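Long-range contacts in D-galactonate dehydratase family member Dd703_0947 (Dickeya dadantii, PDB 4IHC), which dehydrates D-mannonate and D-gluconate with low, magnesium-dependent activity, although neither acid sugar is likely to be its physiological substrate: residues W282-R287 against I310-I315; N31-L36 against K48-E53. All coordinates share one frame; numbering follows the deposited sequence.

Contact 1: W282-R287 against I310-I315; sequences WLRMLR and IDNKLI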
loop_
_atom_site.group_PDB
_atom_site.type_symbol
_atom_site.label_atom_id
_atom_site.label_comp_id
_atom_site.label_asym_id
_atom_site.label_seq_id
_atom_site.Cartn_x
_atom_site.Cartn_y
_atom_site.Cartn_z
ATOM N N TRP A 282 -4.376 -15.522 -3.040
ATOM C CA TRP A 282 -4.403 -16.006 -1.647
ATOM C C TRP A 282 -3.012 -16.227 -1.081
ATOM O O TRP A 282 -2.863 -16.446 0.109
ATOM C CB TRP A 282 -5.202 -17.305 -1.556
ATOM C CG TRP A 282 -6.705 -17.085 -1.540
ATOM C CD1 TRP A 282 -7.525 -17.005 -2.618
ATOM C CD2 TRP A 282 -7.548 -16.977 -0.380
ATOM N NE1 TRP A 282 -8.828 -16.811 -2.221
ATOM C CE2 TRP A 282 -8.876 -16.819 -0.847
ATOM C CE3 TRP A 282 -7.308 -17.009 1.014
ATOM C CZ2 TRP A 282 -9.961 -16.656 0.020
ATOM C CZ3 TRP A 282 -8.398 -16.860 1.884
ATOM C CH2 TRP A 282 -9.704 -16.679 1.379
ATOM N N LEU A 283 -1.990 -16.187 -1.937
ATOM C CA LEU A 283 -0.633 -16.395 -1.462
ATOM C C LEU A 283 -0.144 -15.196 -0.663
ATOM O O LEU A 283 0.781 -15.317 0.130
ATOM C CB LEU A 283 0.334 -16.756 -2.601
ATOM C CG LEU A 283 0.068 -18.175 -3.122
ATOM C CD1 LEU A 283 0.759 -18.424 -4.439
ATOM C CD2 LEU A 283 0.528 -19.191 -2.083
ATOM N N ARG A 284 -0.756 -14.036 -0.852
ATOM C CA ARG A 284 -0.354 -12.898 -0.034
ATOM C C ARG A 284 -0.620 -13.226 1.420
ATOM O O ARG A 284 0.224 -12.978 2.281
ATOM C CB ARG A 284 -1.100 -11.632 -0.420
ATOM C CG ARG A 284 -0.694 -11.128 -1.796
ATOM C CD ARG A 284 -1.401 -9.841 -2.192
ATOM N NE ARG A 284 -0.972 -9.427 -3.526
ATOM C CZ ARG A 284 0.249 -8.977 -3.807
ATOM N NH1 ARG A 284 1.161 -8.885 -2.842
ATOM N NH2 ARG A 284 0.561 -8.623 -5.052
ATOM N N MET A 285 -1.774 -13.834 1.699
ATOM C CA MET A 285 -2.109 -14.154 3.083
ATOM C C MET A 285 -1.237 -15.311 3.601
ATOM O O MET A 285 -0.746 -15.284 4.717
ATOM C CB MET A 285 -3.612 -14.478 3.215
ATOM C CG MET A 285 -4.025 -15.005 4.599
ATOM S SD MET A 285 -5.776 -15.564 4.721
ATOM C CE MET A 285 -5.781 -16.039 6.457
ATOM N N LEU A 286 -1.002 -16.315 2.775
ATOM C CA LEU A 286 -0.240 -17.463 3.243
ATOM C C LEU A 286 1.194 -17.021 3.604
ATOM O O LEU A 286 1.773 -17.499 4.599
ATOM C CB LEU A 286 -0.282 -18.618 2.206
ATOM C CG LEU A 286 0.581 -19.874 2.370
ATOM C CD1 LEU A 286 0.095 -21.004 1.457
ATOM C CD2 LEU A 286 2.049 -19.582 2.089
ATOM N N ARG A 287 1.758 -16.077 2.843
ATOM C CA ARG A 287 3.185 -15.694 3.046
ATOM C C ARG A 287 3.394 -14.696 4.192
ATOM O O ARG A 287 4.524 -14.398 4.606
ATOM C CB ARG A 287 3.796 -15.174 1.740
ATOM C CG ARG A 287 3.770 -16.230 0.626
ATOM C CD ARG A 287 4.841 -17.257 0.906
ATOM N NE ARG A 287 6.102 -16.771 0.370
ATOM C CZ ARG A 287 7.186 -17.520 0.225
ATOM N NH1 ARG A 287 7.202 -18.762 0.706
ATOM N NH2 ARG A 287 8.273 -17.015 -0.359
ATOM N N ILE A 310 6.393 -13.695 -8.250
ATOM C CA ILE A 310 7.832 -13.577 -8.146
ATOM C C ILE A 310 8.189 -12.151 -7.716
ATOM O O ILE A 310 9.048 -11.949 -6.866
ATOM C CB ILE A 310 8.472 -13.982 -9.501
ATOM C CG1 ILE A 310 8.302 -15.494 -9.687
ATOM C CG2 ILE A 310 9.939 -13.606 -9.593
ATOM C CD1 ILE A 310 8.697 -16.018 -11.041
ATOM N N ASP A 311 7.524 -11.160 -8.279
ATOM C CA ASP A 311 7.802 -9.776 -7.900
ATOM C C ASP A 311 7.644 -9.599 -6.391
ATOM O O ASP A 311 8.436 -8.926 -5.736
ATOM C CB ASP A 311 6.812 -8.833 -8.599
ATOM C CG ASP A 311 7.256 -8.418 -10.009
ATOM O OD1 ASP A 311 8.467 -8.465 -10.352
ATOM O OD2 ASP A 311 6.369 -8.015 -10.779
ATOM N N ASN A 312 6.603 -10.213 -5.849
ATOM C CA ASN A 312 6.264 -10.054 -4.460
ATOM C C ASN A 312 6.815 -11.133 -3.532
ATOM O O ASN A 312 6.413 -11.191 -2.369
ATOM C CB ASN A 312 4.734 -9.946 -4.331
ATOM C CG ASN A 312 4.213 -8.623 -4.854
ATOM O OD1 ASN A 312 4.263 -7.630 -4.146
ATOM N ND2 ASN A 312 3.750 -8.595 -6.115
ATOM N N LYS A 313 7.729 -11.967 -4.030
ATOM C CA LYS A 313 8.361 -13.020 -3.182
ATOM C C LYS A 313 7.342 -13.992 -2.597
ATOM O O LYS A 313 7.510 -14.460 -1.473
ATOM C CB LYS A 313 9.135 -12.393 -2.000
ATOM C CG LYS A 313 10.119 -11.289 -2.382
ATOM C CD LYS A 313 10.782 -11.554 -3.724
ATOM C CE LYS A 313 11.876 -10.521 -4.017
ATOM N NZ LYS A 313 11.350 -9.264 -4.602
ATOM N N LEU A 314 6.299 -14.306 -3.356
ATOM C CA LEU A 314 5.200 -15.104 -2.853
ATOM C C LEU A 314 5.452 -16.608 -2.986
ATOM O O LEU A 314 4.682 -17.431 -2.460
ATOM C CB LEU A 314 3.890 -14.677 -3.548
ATOM C CG LEU A 314 3.408 -13.281 -3.133
ATOM C CD1 LEU A 314 2.020 -12.977 -3.688
ATOM C CD2 LEU A 314 3.422 -13.077 -1.623
ATOM N N ILE A 315 6.542 -16.962 -3.669
ATOM C CA ILE A 315 6.976 -18.352 -3.788
ATOM C C ILE A 315 8.496 -18.418 -3.731
ATOM O O ILE A 315 9.185 -17.416 -3.955
ATOM C CB ILE A 315 6.543 -18.985 -5.133
ATOM C CG1 ILE A 315 7.218 -18.253 -6.305
ATOM C CG2 ILE A 315 5.011 -18.994 -5.266
ATOM C CD1 ILE A 315 6.690 -18.674 -7.692
#
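Leu314, whose N closes a Schellman motif, wedges its isobutyl group between Arg284 and Arg287 of helix 283-289, joining that helix to the turn that ends helix 303-311, both on the outside of the barrel domain of this mandelate racemase/muconate lactonizing family enzyme. Lys313, with positive phi, is the C-prime residue of the motif, and the chain then runs on toward strand 317-318. The two methyls of Leu314 divide the work. CD1 packs against Arg284 CG at 3.8 Å and lies over one face of that guanidinium, near its rim, while CD2 reaches Arg287 CG at 3.9 Å. Behind them Leu283 CB faces Leu314 CB at 4.2 Å, and Leu283 and Ile315 both continue inward onto Met296 of strand 294-296. Arg284 runs straight from CG to NE, which carries its guanidinium out to Asn312 at the exposed margin. There the amide stands almost perpendicular to it, the planes 82° apart; Asn312 ND2 is instead bonded to Pro308 O. Arg287 behaves differently: bends at chi2 (-75°) and chi3 (-85°) curl its chain so that NE and NH2 both meet Lys313 O, with Ile315 CA over one guanidinium face, toward its rim, and NH1 in a salt bridge with Asp316. Lys313 NZ forms a salt bridge with Asp281 of a neighbouring subunit, so the turn also takes part in a subunit interface. Lys313 O takes two hydrogen bonds side-on from Arg287, both near the guanidinium plane: a more bent one from NE at 3.3 Å and a straighter one from NH2 at 2.9 Å.

Contact 2: N31-L36 against K48-E53; sequences NVKTIL and KVETNE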
loop_
_atom_site.group_PDB
_atom_site.type_symbol
_atom_site.label_atom_id
_atom_site.label_comp_id
_atom_site.label_asym_id
_atom_site.label_seq_id
_atom_site.Cartn_x
_atom_site.Cartn_y
_atom_site.Cartn_z
ATOM N N ASN A 31 10.966 -27.874 -43.677
ATOM C CA ASN A 31 9.815 -28.678 -43.301
ATOM C C ASN A 31 9.751 -28.717 -41.797
ATOM O O ASN A 31 10.748 -28.504 -41.136
ATOM C CB ASN A 31 9.922 -30.085 -43.873
ATOM C CG ASN A 31 8.563 -30.741 -44.067
ATOM O OD1 ASN A 31 8.468 -31.798 -44.680
ATOM N ND2 ASN A 31 7.506 -30.118 -43.543
ATOM N N VAL A 32 8.557 -28.912 -41.268
ATOM C CA VAL A 32 8.333 -28.927 -39.841
ATOM C C VAL A 32 7.273 -29.983 -39.641
ATOM O O VAL A 32 6.211 -29.907 -40.231
ATOM C CB VAL A 32 7.780 -27.593 -39.308
ATOM C CG1 VAL A 32 7.486 -27.714 -37.812
ATOM C CG2 VAL A 32 8.747 -26.446 -39.562
ATOM N N LYS A 33 7.548 -30.981 -38.820
ATOM C CA LYS A 33 6.584 -32.065 -38.679
ATOM C C LYS A 33 6.524 -32.563 -37.244
ATOM O O LYS A 33 7.443 -32.353 -36.478
ATOM C CB LYS A 33 6.973 -33.204 -39.588
ATOM C CG LYS A 33 8.292 -33.815 -39.181
ATOM C CD LYS A 33 8.905 -34.598 -40.329
ATOM C CE LYS A 33 8.619 -36.084 -40.214
ATOM N NZ LYS A 33 9.472 -36.830 -41.179
ATOM N N THR A 34 5.423 -33.202 -36.890
ATOM C CA THR A 34 5.220 -33.667 -35.537
ATOM C C THR A 34 5.410 -35.153 -35.538
ATOM O O THR A 34 4.990 -35.820 -36.468
ATOM C CB THR A 34 3.779 -33.361 -35.081
ATOM O OG1 THR A 34 3.525 -31.961 -35.246
ATOM C CG2 THR A 34 3.565 -33.745 -33.619
ATOM N N ILE A 35 6.038 -35.673 -34.494
ATOM C CA ILE A 35 6.100 -37.107 -34.286
ATOM C C ILE A 35 5.404 -37.412 -32.977
ATOM O O ILE A 35 5.824 -36.900 -31.943
ATOM C CB ILE A 35 7.567 -37.588 -34.215
ATOM C CG1 ILE A 35 8.232 -37.395 -35.565
ATOM C CG2 ILE A 35 7.624 -39.061 -33.832
ATOM C CD1 ILE A 35 9.596 -36.735 -35.517
ATOM N N LEU A 36 4.344 -38.232 -33.018
ATOM C CA LEU A 36 3.601 -38.602 -31.823
ATOM C C LEU A 36 3.924 -40.027 -31.434
ATOM O O LEU A 36 3.638 -40.936 -32.180
ATOM C CB LEU A 36 2.093 -38.487 -32.068
ATOM C CG LEU A 36 1.667 -37.208 -32.779
ATOM C CD1 LEU A 36 0.171 -37.229 -33.080
ATOM C CD2 LEU A 36 2.042 -36.010 -31.935
ATOM N N LYS A 48 10.116 -32.026 -35.272
ATOM C CA LYS A 48 11.385 -32.036 -35.974
ATOM C C LYS A 48 11.359 -30.869 -36.943
ATOM O O LYS A 48 10.408 -30.715 -37.695
ATOM C CB LYS A 48 11.612 -33.337 -36.721
ATOM C CG LYS A 48 12.952 -33.400 -37.436
ATOM C CD LYS A 48 13.088 -34.741 -38.119
ATOM C CE LYS A 48 14.546 -35.077 -38.389
ATOM N NZ LYS A 48 14.674 -36.322 -39.194
ATOM N N VAL A 49 12.385 -30.028 -36.853
ATOM C CA VAL A 49 12.596 -28.923 -37.761
ATOM C C VAL A 49 13.777 -29.245 -38.694
ATOM O O VAL A 49 14.935 -29.332 -38.267
ATOM C CB VAL A 49 12.866 -27.609 -36.990
ATOM C CG1 VAL A 49 13.192 -26.463 -37.956
ATOM C CG2 VAL A 49 11.651 -27.252 -36.141
ATOM N N GLU A 50 13.462 -29.416 -39.971
ATOM C CA GLU A 50 14.430 -29.739 -40.987
ATOM C C GLU A 50 14.868 -28.475 -41.757
ATOM O O GLU A 50 14.095 -27.519 -41.939
ATOM C CB GLU A 50 13.832 -30.784 -41.959
ATOM C CG GLU A 50 13.275 -32.022 -41.248
ATOM C CD GLU A 50 12.891 -33.160 -42.191
ATOM O OE1 GLU A 50 11.901 -33.018 -42.946
ATOM O OE2 GLU A 50 13.570 -34.213 -42.163
ATOM N N THR A 51 16.117 -28.485 -42.206
ATOM C CA THR A 51 16.676 -27.378 -42.981
ATOM C C THR A 51 17.227 -27.845 -44.338
ATOM O O THR A 51 17.335 -29.040 -44.609
ATOM C CB THR A 51 17.833 -26.678 -42.245
ATOM O OG1 THR A 51 19.014 -27.466 -42.386
ATOM C CG2 THR A 51 17.518 -26.455 -40.745
ATOM N N ASN A 52 17.601 -26.874 -45.165
ATOM C CA ASN A 52 18.146 -27.150 -46.480
ATOM C C ASN A 52 19.624 -27.552 -46.439
ATOM O O ASN A 52 20.268 -27.685 -47.475
ATOM C CB ASN A 52 17.907 -25.957 -47.420
ATOM C CG ASN A 52 18.604 -24.680 -46.974
ATOM O OD1 ASN A 52 19.100 -24.569 -45.850
ATOM N ND2 ASN A 52 18.648 -23.690 -47.878
ATOM N N GLU A 53 20.157 -27.743 -45.235
ATOM C CA GLU A 53 21.520 -28.233 -45.066
ATOM C C GLU A 53 21.395 -29.714 -44.735
ATOM O O GLU A 53 20.921 -30.069 -43.662
ATOM C CB GLU A 53 22.222 -27.511 -43.916
ATOM C CG GLU A 53 23.594 -28.078 -43.566
ATOM C CD GLU A 53 24.712 -27.431 -44.366
ATOM O OE1 GLU A 53 25.597 -26.796 -43.743
ATOM O OE2 GLU A 53 24.698 -27.547 -45.614
#
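Three backbone hydrogen bonds tie Asn31-Leu36 to Lys48-Glu53 as the antiparallel arms of a beta hairpin in the N-terminal domain. Lys33 and Lys48 form a hydrogen-bonded pair, Lys33 N giving to Lys48 O at 3.1 Å and Lys48 N returning to Lys33 O at 3.0 Å. Two residues along each strand, Glu50 N gives to Asn31 O at 3.1 Å. Between them Val32 and Val49 make a non-hydrogen-bonded pair, where Val32 CA lies 3.5 Å from Lys48 O in a CA-H...O contact. The apolar side-chain contacts are made largely by the stems of polar residues. Lys33 and Lys48 run alongside each other, pointing the same way, with Lys33 CG 4.2 Å from Lys48 CB; Ile35 CD1 also reaches this CB, at 4.1 Å. Lys48 sets off with CG opposite its backbone N (chi1 -178°) and stays extended, taking its ammonium away from the partner strand to a salt bridge with Glu412. Within strand 44-51 Lys48 NZ also makes a long salt bridge with Glu50 OE2, at 3.8 Å; across the strands Glu50 OE1 lies in van der Waals contact with Asn31 CB. The other face carries the valines inward, Val32 onto Ile75 of helix 68-83 and Val49 onto Ala120 and Ile124 of helix 108-129, while strand 57-61 flanks strand 44-51 as the third strand of the sheet.

Contact 2 comes first along the chain and closes before contact 1 opens. Their centres lie 42 Å apart, on opposite sides of the chain's centre, with nearest atoms about 28 Å apart, and they share no helix, strand or sheet. Strands 29-37 and 44-51 belong to the N-terminal domain, away from the annotated sites. Residues 282-287 and 310-315 belong to the barrel domain, where strands 270-272 and 294-296 supply two of the three protein ligands of magnesium, Glu272 and, just beyond its strand, Glu298; Asp246 is the third. Contact 1 joins a helix to a turn around the metal-bearing barrel and borders other subunits, whereas the two segments of contact 2 touch no other chain of the assembly.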